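Aggregation suppressing protein (Salmonella enterica subsp. enterica serovar Typhimurium, PDB 4ZJ9) is a small heat shock protein of the Hsp20 family that probably acts as a chaperone, suppressing the aggregation of other proteins under stress. Local coordinates at residues 81-86 and 106-111. Residues are numbered along the deposited sequence; the frame is centred on the assembly and turned at random.
Sequences NITGKH and DFQLSF
Asp106 meets His86 just beyond the paired ends of strands 79-84 and 107-112; Asp106 OD1 appears to accept the backbone N-H of His86, though this is doubtful because OD1 sits too close to the poorly ordered His86 ring. One residue on, Phe107 pairs with Gly84 through two backbone bonds, Phe107 N to Gly84 O and Gly84 N to Phe107 O, both 3.0 Å. A chi1 of 64° sets CG of Phe107 between the backbone N and the carbonyl carbon, and the ring lies over the backbone of Gly84. Gly84 CA lies over one ring face, 4.0 Å from the centroid, in a CH-pi contact. Glycine suits this place because a CB would run into the ring. The ring also lies beside Ile82, whose CG2 is 4.1 Å from Phe107 CE2.

Gln108 turns to the polar face, where its aliphatic CG rests 3.6 Å from Thr83 OG1; beta-branched Thr83 fits an extended strand while presenting a hydroxyl. Leu109 returns to the apolar face and pairs with Ile82, and the bond from Ile82 N to Leu109 O is nearly straight (172°). Ser110, again on the polar face, gives its hydroxyl to Asn81: OG lies 2.5 Å from Asn81 OD1, a short bond joining a short hydroxyl side chain to an amide oxygen at a non-hydrogen-bonded pair.

Such alternation marks strands with one face turned to the interior of a beta-sandwich, here that of the alpha-crystallin domain. Leu109 and Phe111 reach Val61 and Leu59, respectively, of strand 56-62 in the other sheet, Trp66 meets the Phe107 ring edge-to-face, and strand 79-84 runs between strands 71-76 and 107-112.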
loop_
_atom_site.group_PDB
_atom_site.type_symbol
_atom_site.label_atom_id
_atom_site.label_comp_id
_atom_site.label_asym_id
_atom_site.label_seq_id
_atom_site.Cartn_x
_atom_site.Cartn_y
_atom_site.Cartn_z
ATOM N N ASN A 81 -9.095 -7.253 16.690
ATOM C CA ASN A 81 -9.510 -7.779 15.415
ATOM C C ASN A 81 -9.501 -6.634 14.433
ATOM O O ASN A 81 -10.066 -5.561 14.710
ATOM C CB ASN A 81 -10.890 -8.412 15.487
ATOM C CG ASN A 81 -10.903 -9.660 16.356
ATOM O OD1 ASN A 81 -9.980 -10.529 16.278
ATOM N ND2 ASN A 81 -11.929 -9.764 17.201
ATOM N N ILE A 82 -8.793 -6.839 13.346
ATOM C CA ILE A 82 -8.724 -5.876 12.268
ATOM C C ILE A 82 -9.366 -6.528 11.055
ATOM O O ILE A 82 -8.864 -7.520 10.547
ATOM C CB ILE A 82 -7.269 -5.542 11.887
ATOM C CG1 ILE A 82 -6.363 -5.245 13.089
ATOM C CG2 ILE A 82 -7.243 -4.435 10.788
ATOM C CD1 ILE A 82 -6.702 -4.020 13.865
ATOM N N THR A 83 -10.447 -5.944 10.561
ATOM C CA THR A 83 -11.219 -6.542 9.474
ATOM C C THR A 83 -11.304 -5.609 8.303
ATOM O O THR A 83 -11.682 -4.463 8.441
ATOM C CB THR A 83 -12.665 -6.810 9.919
ATOM O OG1 THR A 83 -12.634 -7.550 11.139
ATOM C CG2 THR A 83 -13.419 -7.588 8.857
ATOM N N GLY A 84 -10.990 -6.115 7.139
ATOM C CA GLY A 84 -11.156 -5.384 5.918
ATOM C C GLY A 84 -12.233 -6.062 5.132
ATOM O O GLY A 84 -12.136 -7.271 4.806
ATOM N N LYS A 85 -13.269 -5.287 4.822
ATOM C CA LYS A 85 -14.372 -5.807 4.042
ATOM C C LYS A 85 -14.579 -4.874 2.883
ATOM O O LYS A 85 -15.086 -3.755 3.033
ATOM C CB LYS A 85 -15.668 -6.048 4.843
ATOM C CG LYS A 85 -15.676 -7.452 5.470
ATOM C CD LYS A 85 -16.895 -7.650 6.366
ATOM C CE LYS A 85 -16.662 -8.650 7.501
ATOM N NZ LYS A 85 -17.763 -8.596 8.511
ATOM N N HIS A 86 -14.122 -5.385 1.744
ATOM C CA HIS A 86 -13.994 -4.620 0.542
ATOM C C HIS A 86 -15.346 -4.540 -0.132
ATOM O O HIS A 86 -16.125 -5.509 -0.264
ATOM C CB HIS A 86 -12.821 -5.091 -0.380
ATOM C CG HIS A 86 -13.160 -6.240 -1.265
ATOM N ND1 HIS A 86 -13.527 -7.476 -0.781
ATOM C CD2 HIS A 86 -13.189 -6.341 -2.614
ATOM C CE1 HIS A 86 -13.782 -8.288 -1.789
ATOM N NE2 HIS A 86 -13.585 -7.624 -2.914
ATOM N N ASP A 106 -10.840 -9.340 1.076
ATOM C CA ASP A 106 -11.235 -9.150 2.464
ATOM C C ASP A 106 -10.321 -9.971 3.363
ATOM O O ASP A 106 -9.815 -11.036 2.967
ATOM C CB ASP A 106 -12.703 -9.579 2.648
ATOM C CG ASP A 106 -13.676 -8.706 1.872
ATOM O OD1 ASP A 106 -13.193 -7.735 1.256
ATOM O OD2 ASP A 106 -14.907 -8.950 1.912
ATOM N N PHE A 107 -10.085 -9.484 4.578
ATOM C CA PHE A 107 -9.188 -10.170 5.493
ATOM C C PHE A 107 -9.608 -9.954 6.934
ATOM O O PHE A 107 -10.453 -9.112 7.223
ATOM C CB PHE A 107 -7.769 -9.653 5.318
ATOM C CG PHE A 107 -7.611 -8.200 5.673
ATOM C CD1 PHE A 107 -7.770 -7.206 4.712
ATOM C CD2 PHE A 107 -7.261 -7.829 6.961
ATOM C CE1 PHE A 107 -7.587 -5.872 5.048
ATOM C CE2 PHE A 107 -7.065 -6.505 7.292
ATOM C CZ PHE A 107 -7.281 -5.523 6.342
ATOM N N GLN A 108 -9.026 -10.736 7.822
ATOM C CA GLN A 108 -9.181 -10.547 9.223
ATOM C C GLN A 108 -7.920 -11.022 9.909
ATOM O O GLN A 108 -7.497 -12.190 9.783
ATOM C CB GLN A 108 -10.406 -11.260 9.779
ATOM C CG GLN A 108 -10.804 -10.655 11.118
ATOM C CD GLN A 108 -11.293 -11.671 12.110
ATOM O OE1 GLN A 108 -10.526 -12.538 12.545
ATOM N NE2 GLN A 108 -12.570 -11.577 12.472
ATOM N N LEU A 109 -7.308 -10.067 10.606
ATOM C CA LEU A 109 -6.156 -10.298 11.411
ATOM C C LEU A 109 -6.622 -10.249 12.862
ATOM O O LEU A 109 -7.508 -9.516 13.171
ATOM C CB LEU A 109 -5.092 -9.253 11.109
ATOM C CG LEU A 109 -4.590 -9.254 9.672
ATOM C CD1 LEU A 109 -3.538 -8.191 9.577
ATOM C CD2 LEU A 109 -3.963 -10.595 9.283
ATOM N N SER A 110 -6.035 -11.079 13.721
ATOM C CA SER A 110 -6.407 -11.181 15.156
ATOM C C SER A 110 -5.172 -11.194 15.992
ATOM O O SER A 110 -4.193 -11.902 15.672
ATOM C CB SER A 110 -7.214 -12.443 15.384
ATOM O OG SER A 110 -8.564 -12.201 15.007
ATOM N N PHE A 111 -5.128 -10.346 16.998
ATOM C CA PHE A 111 -3.950 -10.305 17.907
ATOM C C PHE A 111 -4.404 -10.286 19.324
ATOM O O PHE A 111 -5.182 -9.416 19.720
ATOM C CB PHE A 111 -3.038 -9.088 17.616
ATOM C CG PHE A 111 -2.623 -8.973 16.171
ATOM C CD1 PHE A 111 -3.471 -8.370 15.241
ATOM C CD2 PHE A 111 -1.409 -9.515 15.737
ATOM C CE1 PHE A 111 -3.115 -8.288 13.908
ATOM C CE2 PHE A 111 -1.042 -9.433 14.404
ATOM C CZ PHE A 111 -1.903 -8.830 13.478
#